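Local coordinates for phenylalanine ammonia-lyase (Rhodosporidium toruloides, PDB 1Y2M), which catalyses the non-oxidative deamination of L-phenylalanine and L-tyrosine to trans-cinnamic acid and p-coumaric acid, releasing ammonium, at residues B[40-44]-B[45-49]; B[326-329]-B[330-334]; B[370-373]-B[374-377]. All blocks are in the same frame, centred on the assembly; numbering follows the deposited sequence.

Contact 1 (B[40-44]-B[45-49])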
ATOM      1  N   THR B  40       2.306  26.094 -20.697  1.00 27.02           N
ATOM      2  CA  THR B  40       2.069  27.389 -20.086  1.00 30.43           C
ATOM      3  C   THR B  40       0.766  28.017 -20.627  1.00 30.86           C
ATOM      4  O   THR B  40       0.303  29.043 -20.120  1.00 31.58           O
ATOM      5  CB  THR B  40       3.252  28.335 -20.385  1.00 30.56           C
ATOM      6  OG1 THR B  40       3.523  28.308 -21.799  1.00 33.46           O
ATOM      7  CG2 THR B  40       4.530  27.933 -19.544  1.00 31.17           C
ATOM      8  N   GLN B  41       0.178  27.408 -21.654  1.00 31.52           N
ATOM      9  CA  GLN B  41      -1.001  28.000 -22.295  1.00 33.61           C
ATOM     10  C   GLN B  41      -2.333  27.623 -21.619  1.00 30.71           C
ATOM     11  O   GLN B  41      -3.390  28.021 -22.099  1.00 29.95           O
ATOM     12  CB  GLN B  41      -1.043  27.672 -23.798  1.00 35.14           C
ATOM     13  CG  GLN B  41      -1.854  28.691 -24.628  1.00 49.87           C
ATOM     14  CD  GLN B  41      -1.568  30.153 -24.245  1.00 60.04           C
ATOM     15  OE1 GLN B  41      -0.483  30.677 -24.520  1.00 63.56           O
ATOM     16  NE2 GLN B  41      -2.544  30.806 -23.599  1.00 62.70           N
ATOM     17  N   VAL B  42      -2.304  26.876 -20.515  1.00 24.22           N
ATOM     18  CA  VAL B  42      -3.534  26.685 -19.746  1.00 22.85           C
ATOM     19  C   VAL B  42      -3.166  26.477 -18.308  1.00 23.30           C
ATOM     20  O   VAL B  42      -2.114  25.905 -18.016  1.00 27.31           O
ATOM     21  CB  VAL B  42      -4.335  25.491 -20.209  1.00 21.34           C
ATOM     22  CG1 VAL B  42      -3.643  24.158 -19.794  1.00 31.66           C
ATOM     23  CG2 VAL B  42      -5.795  25.587 -19.692  1.00 24.12           C
ATOM     24  N   THR B  43      -3.994  26.970 -17.410  1.00 17.55           N
ATOM     25  CA  THR B  43      -3.680  26.861 -15.999  1.00 13.27           C
ATOM     26  C   THR B  43      -4.868  26.298 -15.268  1.00 12.16           C
ATOM     27  O   THR B  43      -6.004  26.318 -15.753  1.00 12.53           O
ATOM     28  CB  THR B  43      -3.344  28.229 -15.383  1.00 14.15           C
ATOM     29  OG1 THR B  43      -4.510  29.069 -15.484  1.00 12.81           O
ATOM     30  CG2 THR B  43      -2.152  28.890 -16.103  1.00 17.14           C
ATOM     31  N   GLN B  44      -4.620  25.879 -14.037  1.00 11.27           N
ATOM     32  CA  GLN B  44      -5.672  25.358 -13.195  1.00 10.61           C
ATOM     33  C   GLN B  44      -6.679  26.456 -12.890  1.00 11.27           C
ATOM     34  O   GLN B  44      -7.874  26.226 -12.921  1.00  9.94           O
ATOM     35  CB  GLN B  44      -5.070  24.763 -11.919  1.00 14.53           C
ATOM     36  CG  GLN B  44      -6.087  24.173 -10.976  1.00 13.46           C
ATOM     37  CD  GLN B  44      -5.414  23.338  -9.927  1.00 11.72           C
ATOM     38  OE1 GLN B  44      -4.525  23.858  -9.238  1.00 13.61           O
ATOM     39  NE2 GLN B  44      -5.803  22.040  -9.791  1.00 10.12           N
ATOM     40  N   VAL B  45      -6.203  27.674 -12.614  1.00 11.46           N
ATOM     41  CA  VAL B  45      -7.140  28.761 -12.421  1.00 11.23           C
ATOM     42  C   VAL B  45      -8.037  28.967 -13.646  1.00 11.41           C
ATOM     43  O   VAL B  45      -9.257  29.164 -13.469  1.00 11.93           O
ATOM     44  CB  VAL B  45      -6.403  30.105 -12.058  1.00 11.71           C
ATOM     45  CG1 VAL B  45      -7.434  31.250 -11.972  1.00 19.92           C
ATOM     46  CG2 VAL B  45      -5.655  29.997 -10.719  1.00 19.08           C
ATOM     47  N   ASP B  46      -7.472  28.936 -14.869  1.00 11.58           N
ATOM     48  CA  ASP B  46      -8.287  29.033 -16.108  1.00 11.14           C
ATOM     49  C   ASP B  46      -9.394  27.948 -16.133  1.00 11.41           C
ATOM     50  O   ASP B  46     -10.557  28.224 -16.469  1.00 12.20           O
ATOM     51  CB  ASP B  46      -7.442  28.813 -17.381  1.00 12.41           C
ATOM     52  CG  ASP B  46      -6.453  29.929 -17.666  1.00 17.93           C
ATOM     53  OD1 ASP B  46      -6.652  31.055 -17.131  1.00 20.10           O
ATOM     54  OD2 ASP B  46      -5.480  29.654 -18.447  1.00 20.89           O
ATOM     55  N   ILE B  47      -9.003  26.719 -15.796  1.00 10.43           N
ATOM     56  CA  ILE B  47      -9.896  25.565 -15.757  1.00 11.13           C
ATOM     57  C   ILE B  47     -11.022  25.748 -14.732  1.00 10.31           C
ATOM     58  O   ILE B  47     -12.207  25.537 -15.002  1.00 13.01           O
ATOM     59  CB  ILE B  47      -9.094  24.274 -15.469  1.00 11.48           C
ATOM     60  CG1 ILE B  47      -8.276  23.952 -16.733  1.00 12.51           C
ATOM     61  CG2 ILE B  47     -10.036  23.141 -15.052  1.00 12.82           C
ATOM     62  CD1 ILE B  47      -7.229  22.825 -16.613  1.00 14.77           C
ATOM     63  N   VAL B  48     -10.630  26.185 -13.541  1.00 11.43           N
ATOM     64  CA  VAL B  48     -11.595  26.462 -12.490  1.00 10.36           C
ATOM     65  C   VAL B  48     -12.566  27.581 -12.863  1.00  9.76           C
ATOM     66  O   VAL B  48     -13.773  27.485 -12.647  1.00  9.82           O
ATOM     67  CB  VAL B  48     -10.852  26.751 -11.170  1.00  9.92           C
ATOM     68  CG1 VAL B  48     -11.769  27.382 -10.120  1.00 11.56           C
ATOM     69  CG2 VAL B  48     -10.205  25.472 -10.660  1.00 13.15           C
ATOM     70  N   GLU B  49     -12.038  28.650 -13.439  1.00  8.90           N
ATOM     71  CA  GLU B  49     -12.876  29.773 -13.785  1.00 11.94           C
ATOM     72  C   GLU B  49     -13.964  29.307 -14.749  1.00 12.06           C
ATOM     73  O   GLU B  49     -15.120  29.661 -14.616  1.00 10.36           O
ATOM     74  CB  GLU B  49     -12.027  30.853 -14.450  1.00 14.38           C
ATOM     75  CG  GLU B  49     -12.827  32.048 -14.876  1.00 19.87           C
ATOM     76  CD  GLU B  49     -11.959  33.131 -15.519  1.00 24.91           C
ATOM     77  OE1 GLU B  49     -10.971  32.788 -16.230  1.00 41.97           O
ATOM     78  OE2 GLU B  49     -12.274  34.327 -15.329  1.00 44.60           O
TER
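T43 and D46 hold each other by two reciprocal bonds, each side chain taking the other residue's backbone N-H. D46 N donates a hydrogen bond to T43 OG1, with N and OG1 3.0 Å apart and an almost straight N-H...O angle of 164°. In return, T43 N reaches D46 OD2 at 3.2 Å, a more bent bond at 136°. The N-H comes from above the carboxylate plane rather than within it. A chi1 of 63° tucks T43 OG1 between its own backbone N and carbonyl carbon, turning the oxygen over the first turn of the helix, while D46 CG, beside its own backbone N, comes close to T43 OG1. This reciprocal pattern is a capping box, with T43 as the N-cap of helix 44-52. With D46 replaced by an alanine, T43 N would probably lose its carboxylate acceptor, leaving the loop before the helix freer to turn. Regular helical bonding begins at the cap itself, since I47 N donates to T43 O at 3.0 Å, and V48 N follows with a 2.8 Å bond to Q44 O. The CB of I47 is directed at the loop. Its CG1 lies 3.4 Å from T43 O and 4.2 Å from V42 CG2, and the V42 and I47 side chains meet at an oblique crossing of their apolar branches. Farther out, V42 packs on L30 and D46 on A31, both in helix 30-33. Q44 N donates to E327 OE2, and its extended side chain reaches helix 273-303, where OE1 bonds to S290 OG and NE2 to H287 ND1.

Contact 2 (B[326-329]-B[330-334])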
ATOM      1  N   ILE B 326       5.978  26.984 -12.607  1.00  9.42           N
ATOM      2  CA  ILE B 326       5.815  28.398 -12.964  1.00  5.68           C
ATOM      3  C   ILE B 326       4.435  28.880 -12.532  1.00  7.99           C
ATOM      4  O   ILE B 326       4.301  29.936 -11.944  1.00  8.39           O
ATOM      5  CB  ILE B 326       6.006  28.583 -14.453  1.00  5.78           C
ATOM      6  CG1 ILE B 326       7.465  28.307 -14.857  1.00  8.90           C
ATOM      7  CG2 ILE B 326       5.547  29.954 -14.902  1.00  8.92           C
ATOM      8  CD1 ILE B 326       7.662  28.243 -16.361  1.00 10.02           C
ATOM      9  N   GLU B 327       3.419  28.077 -12.841  1.00  9.46           N
ATOM     10  CA  GLU B 327       2.051  28.427 -12.513  1.00  8.79           C
ATOM     11  C   GLU B 327       1.842  28.649 -11.025  1.00  9.67           C
ATOM     12  O   GLU B 327       1.248  29.637 -10.602  1.00 10.61           O
ATOM     13  CB  GLU B 327       1.117  27.348 -13.038  1.00 12.37           C
ATOM     14  CG  GLU B 327      -0.298  27.451 -12.582  1.00 11.92           C
ATOM     15  CD  GLU B 327      -1.196  26.324 -13.159  1.00 13.79           C
ATOM     16  OE1 GLU B 327      -0.765  25.660 -14.122  1.00 16.17           O
ATOM     17  OE2 GLU B 327      -2.299  26.149 -12.652  1.00 19.00           O
ATOM     18  N   VAL B 328       2.273  27.678 -10.234  1.00  6.89           N
ATOM     19  CA  VAL B 328       2.041  27.742  -8.788  1.00  6.99           C
ATOM     20  C   VAL B 328       2.826  28.937  -8.155  1.00  7.89           C
ATOM     21  O   VAL B 328       2.290  29.714  -7.350  1.00  9.01           O
ATOM     22  CB  VAL B 328       2.427  26.411  -8.117  1.00  8.74           C
ATOM     23  CG1 VAL B 328       2.419  26.567  -6.595  1.00  9.93           C
ATOM     24  CG2 VAL B 328       1.520  25.258  -8.614  1.00  9.20           C
ATOM     25  N   ALA B 329       4.081  29.091  -8.513  1.00  8.44           N
ATOM     26  CA  ALA B 329       4.891  30.214  -8.026  1.00  7.73           C
ATOM     27  C   ALA B 329       4.235  31.539  -8.384  1.00  7.23           C
ATOM     28  O   ALA B 329       4.173  32.463  -7.585  1.00  9.96           O
ATOM     29  CB  ALA B 329       6.279  30.142  -8.576  1.00  9.14           C
ATOM     30  N   GLY B 330       3.704  31.615  -9.593  1.00  8.91           N
ATOM     31  CA  GLY B 330       3.008  32.827 -10.036  1.00  9.07           C
ATOM     32  C   GLY B 330       1.752  33.108  -9.235  1.00  9.48           C
ATOM     33  O   GLY B 330       1.453  34.274  -8.939  1.00  9.25           O
ATOM     34  N   ASN B 331       0.966  32.080  -8.938  1.00  8.22           N
ATOM     35  CA  ASN B 331      -0.238  32.263  -8.099  1.00  8.75           C
ATOM     36  C   ASN B 331       0.151  32.776  -6.725  1.00  6.85           C
ATOM     37  O   ASN B 331      -0.402  33.763  -6.258  1.00 10.15           O
ATOM     38  CB  ASN B 331      -1.012  30.951  -7.937  1.00  9.09           C
ATOM     39  CG  ASN B 331      -1.736  30.508  -9.204  1.00 10.60           C
ATOM     40  OD1 ASN B 331      -2.012  31.314 -10.084  1.00 11.76           O
ATOM     41  ND2 ASN B 331      -2.126  29.195  -9.240  1.00 10.27           N
ATOM     42  N   ILE B 332       1.149  32.153  -6.109  1.00  8.80           N
ATOM     43  CA  ILE B 332       1.555  32.559  -4.769  1.00  8.66           C
ATOM     44  C   ILE B 332       2.223  33.948  -4.817  1.00  8.46           C
ATOM     45  O   ILE B 332       1.985  34.793  -3.946  1.00  8.28           O
ATOM     46  CB  ILE B 332       2.445  31.503  -4.094  1.00 10.09           C
ATOM     47  CG1 ILE B 332       1.665  30.195  -3.940  1.00  8.77           C
ATOM     48  CG2 ILE B 332       2.972  31.993  -2.770  1.00  8.11           C
ATOM     49  CD1 ILE B 332       2.564  29.045  -3.597  1.00 10.22           C
ATOM     50  N   ARG B 333       3.040  34.213  -5.833  1.00  7.25           N
ATOM     51  CA  ARG B 333       3.603  35.531  -6.022  1.00  7.77           C
ATOM     52  C   ARG B 333       2.495  36.620  -6.085  1.00  9.46           C
ATOM     53  O   ARG B 333       2.583  37.645  -5.412  1.00  9.50           O
ATOM     54  CB  ARG B 333       4.453  35.542  -7.328  1.00  7.20           C
ATOM     55  CG  ARG B 333       5.169  36.877  -7.604  1.00 10.06           C
ATOM     56  CD  ARG B 333       6.221  36.771  -8.699  1.00 10.53           C
ATOM     57  NE  ARG B 333       5.649  36.435 -10.022  1.00  9.45           N
ATOM     58  CZ  ARG B 333       5.756  35.248 -10.643  1.00  9.05           C
ATOM     59  NH1 ARG B 333       6.377  34.182 -10.081  1.00  9.64           N
ATOM     60  NH2 ARG B 333       5.214  35.099 -11.845  1.00  9.52           N
ATOM     61  N   LYS B 334       1.468  36.345  -6.871  1.00  9.71           N
ATOM     62  CA  LYS B 334       0.327  37.259  -7.031  1.00  9.69           C
ATOM     63  C   LYS B 334      -0.329  37.528  -5.685  1.00  9.37           C
ATOM     64  O   LYS B 334      -0.560  38.676  -5.314  1.00  9.10           O
ATOM     65  CB  LYS B 334      -0.673  36.686  -8.025  1.00 11.89           C
ATOM     66  CG  LYS B 334      -1.969  37.501  -8.083  1.00 20.12           C
ATOM     67  CD  LYS B 334      -2.432  37.819  -9.494  1.00 36.36           C
ATOM     68  CE  LYS B 334      -2.802  36.621 -10.279  1.00 35.47           C
ATOM     69  NZ  LYS B 334      -3.447  37.039 -11.571  1.00 40.22           N
TER
HETATM   70  O   HOH W   1       6.247  32.061 -11.988  1.00 12.61           O
HETATM   71  O   HOH W   2      -3.389  28.330 -11.833  1.00 14.98           O
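The guanidinium of R333 folds back over the preceding turn of alpha-helix 323-336, with G330 CA, three residues earlier, 3.3 Å above one face and displaced toward the rim. Water 1 sits at the edge, in the guanidinium plane, where it accepts from R333 NH1 at 2.9 Å and donates to I326 O at 2.9 Å. A bend at chi3 (64°) brings the group round, and NH1 has a second partner in F311 O. Elsewhere on the same helix the side chains of E327 and N331, an i to i+4 pair, run side by side, pointing the same way, with carboxylate and amide planes 78° apart. Water 2 bridges this pair, donating to E327 OE2 at 2.6 Å and accepting from N331 ND2 at 3.0 Å. The same two atoms also look outward, E327 OE2 to Q44 N and N331 ND2 to Q294 OE1, which ties this face of the helix to helices 44-52 and 273-303. Beneath the side chains run successive backbone bonds, from G330 N to I326 O through to R333 N and A329 O at 2.7 Å. I326 O thus accepts from both the G330 amide and water 1. V328 and I332, again four residues apart and packed on Q294 and T297 of helix 273-303, run alongside each other, and V328 CG1 touches I332 CD1 at 3.9 Å.

Contact 3 (B[370-373]-B[374-377]); sequences QWLG and PLVS
P374 sets its ring CD against Q370 O, 3.2 Å away, where a helical N-H would otherwise donate, and helix 368-391 kinks at this point. At the kink L375 N also stands 4.5 Å from W371 O. Regular helical bonding resumes with V376 N to L372 O, then S377 N to G373 O, both at 3.0 Å. G373 O accepts additionally from T324 OG1, a side-chain bond to helix 323-336. The one apolar contact between side chains pairs L372 and L375, which lie side by side, CD2 to CD2 at 4.2 Å. Van der Waals contacts crowd the carbonyl oxygen of L372: L375 CG lies between its own backbone N and carbonyl carbon (chi1 67°), which brings it 3.3 Å from L372 O, and V376 CG2 presses on that same oxygen at 3.2 Å. Polar ends reach outward, W371 NE1 to Q431 O, Q370 NE2 to N412 OD1 of the second subunit and S377 OG to H381 NE2 of that subunit. The kinked segment is set among several helices: W371, L372 and L375 face helix 416-443, L372 and V376 face helix 273-303, and V376 and S377 meet helix 323-336.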
ATOM      1  N   GLN B 370       7.696  23.765  -6.212  1.00  6.11           N
ATOM      2  CA  GLN B 370       8.336  22.557  -6.662  1.00  6.39           C
ATOM      3  C   GLN B 370       7.571  21.324  -6.144  1.00  7.20           C
ATOM      4  O   GLN B 370       7.593  20.256  -6.769  1.00  8.61           O
ATOM      5  CB  GLN B 370       9.810  22.550  -6.231  1.00  8.00           C
ATOM      6  CG  GLN B 370      10.679  23.641  -6.827  1.00  6.91           C
ATOM      7  CD  GLN B 370      10.675  24.900  -6.045  1.00  7.27           C
ATOM      8  OE1 GLN B 370       9.927  25.040  -5.102  1.00  8.83           O
ATOM      9  NE2 GLN B 370      11.563  25.827  -6.413  1.00  5.49           N
ATOM     10  N   TRP B 371       6.897  21.449  -4.997  1.00  7.49           N
ATOM     11  CA  TRP B 371       6.148  20.343  -4.430  1.00  8.59           C
ATOM     12  C   TRP B 371       4.755  20.246  -5.087  1.00  8.90           C
ATOM     13  O   TRP B 371       4.271  19.146  -5.414  1.00 11.53           O
ATOM     14  CB  TRP B 371       5.918  20.612  -2.947  1.00  9.74           C
ATOM     15  CG  TRP B 371       5.381  19.395  -2.202  1.00  8.59           C
ATOM     16  CD1 TRP B 371       4.094  19.120  -1.818  1.00  9.43           C
ATOM     17  CD2 TRP B 371       6.170  18.280  -1.744  1.00 10.61           C
ATOM     18  NE1 TRP B 371       4.049  17.917  -1.129  1.00  9.80           N
ATOM     19  CE2 TRP B 371       5.305  17.388  -1.073  1.00 10.70           C
ATOM     20  CE3 TRP B 371       7.523  17.945  -1.860  1.00  8.46           C
ATOM     21  CZ2 TRP B 371       5.763  16.186  -0.505  1.00 10.17           C
ATOM     22  CZ3 TRP B 371       7.959  16.754  -1.294  1.00 11.62           C
ATOM     23  CH2 TRP B 371       7.087  15.899  -0.642  1.00 10.90           C
ATOM     24  N   LEU B 372       4.095  21.385  -5.251  1.00  7.67           N
ATOM     25  CA  LEU B 372       2.737  21.377  -5.782  1.00  7.48           C
ATOM     26  C   LEU B 372       2.701  21.259  -7.319  1.00  7.69           C
ATOM     27  O   LEU B 372       1.713  20.781  -7.924  1.00  8.71           O
ATOM     28  CB  LEU B 372       2.039  22.647  -5.324  1.00  8.54           C
ATOM     29  CG  LEU B 372       1.694  22.709  -3.822  1.00  8.38           C
ATOM     30  CD1 LEU B 372       1.156  24.110  -3.458  1.00 14.18           C
ATOM     31  CD2 LEU B 372       0.735  21.653  -3.369  1.00  9.93           C
ATOM     32  N   GLY B 373       3.726  21.779  -8.003  1.00  6.48           N
ATOM     33  CA  GLY B 373       3.710  21.824  -9.465  1.00  8.32           C
ATOM     34  C   GLY B 373       3.411  20.470 -10.111  1.00  8.37           C
ATOM     35  O   GLY B 373       2.503  20.347 -10.973  1.00  8.02           O
ATOM     36  N   PRO B 374       4.146  19.437  -9.697  1.00  7.78           N
ATOM     37  CA  PRO B 374       3.914  18.149 -10.343  1.00  7.56           C
ATOM     38  C   PRO B 374       2.515  17.613 -10.235  1.00  9.16           C
ATOM     39  O   PRO B 374       1.943  17.111 -11.215  1.00 11.19           O
ATOM     40  CB  PRO B 374       4.947  17.240  -9.686  1.00 11.51           C
ATOM     41  CG  PRO B 374       6.068  18.135  -9.381  1.00 10.70           C
ATOM     42  CD  PRO B 374       5.326  19.377  -8.833  1.00 10.72           C
ATOM     43  N   LEU B 375       1.937  17.729  -9.052  1.00  9.17           N
ATOM     44  CA  LEU B 375       0.615  17.197  -8.855  1.00  9.03           C
ATOM     45  C   LEU B 375      -0.447  18.074  -9.580  1.00  9.90           C
ATOM     46  O   LEU B 375      -1.511  17.582 -10.002  1.00 10.93           O
ATOM     47  CB  LEU B 375       0.276  17.015  -7.400  1.00 12.42           C
ATOM     48  CG  LEU B 375       0.130  18.225  -6.513  1.00 11.80           C
ATOM     49  CD1 LEU B 375      -1.298  18.765  -6.496  1.00 13.59           C
ATOM     50  CD2 LEU B 375       0.663  17.848  -5.086  1.00 13.87           C
ATOM     51  N   VAL B 376      -0.157  19.359  -9.743  1.00  8.99           N
ATOM     52  CA  VAL B 376      -1.057  20.209 -10.504  1.00  7.19           C
ATOM     53  C   VAL B 376      -1.075  19.794 -11.943  1.00  9.53           C
ATOM     54  O   VAL B 376      -2.129  19.812 -12.584  1.00  9.48           O
ATOM     55  CB  VAL B 376      -0.716  21.698 -10.297  1.00  7.95           C
ATOM     56  CG1 VAL B 376      -1.497  22.602 -11.262  1.00 11.93           C
ATOM     57  CG2 VAL B 376      -1.034  22.059  -8.860  1.00  9.71           C
ATOM     58  N   SER B 377       0.089  19.422 -12.490  1.00  9.34           N
ATOM     59  CA  SER B 377       0.118  18.935 -13.856  1.00  9.10           C
ATOM     60  C   SER B 377      -0.756  17.700 -14.002  1.00  8.02           C
ATOM     61  O   SER B 377      -1.417  17.541 -15.004  1.00  9.21           O
ATOM     62  CB  SER B 377       1.566  18.667 -14.373  1.00  8.28           C
ATOM     63  OG  SER B 377       1.562  18.446 -15.763  1.00  9.61           O
TER

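Along the chain the contacts come in series, contact 1 at the start of helix 44-52, contact 2 on helix 323-336 and contact 3 on helix 368-391. Their centres form a compact triangle, about 12 Å between contacts 1 and 2, 12 Å between 2 and 3, and 14 Å between 1 and 3. Each touches helix 273-303, so residues far apart in sequence are gathered in one helical bundle. E327 and V376 meet where the three come together, and V328 packs against L372, G373 and V376. Contact 3 alone is touched by another chain, linking this bundle to the second subunit of the tetramer; its Q370 side chain lies about 6 Å from that of R366, a probable cinnamate-binding residue.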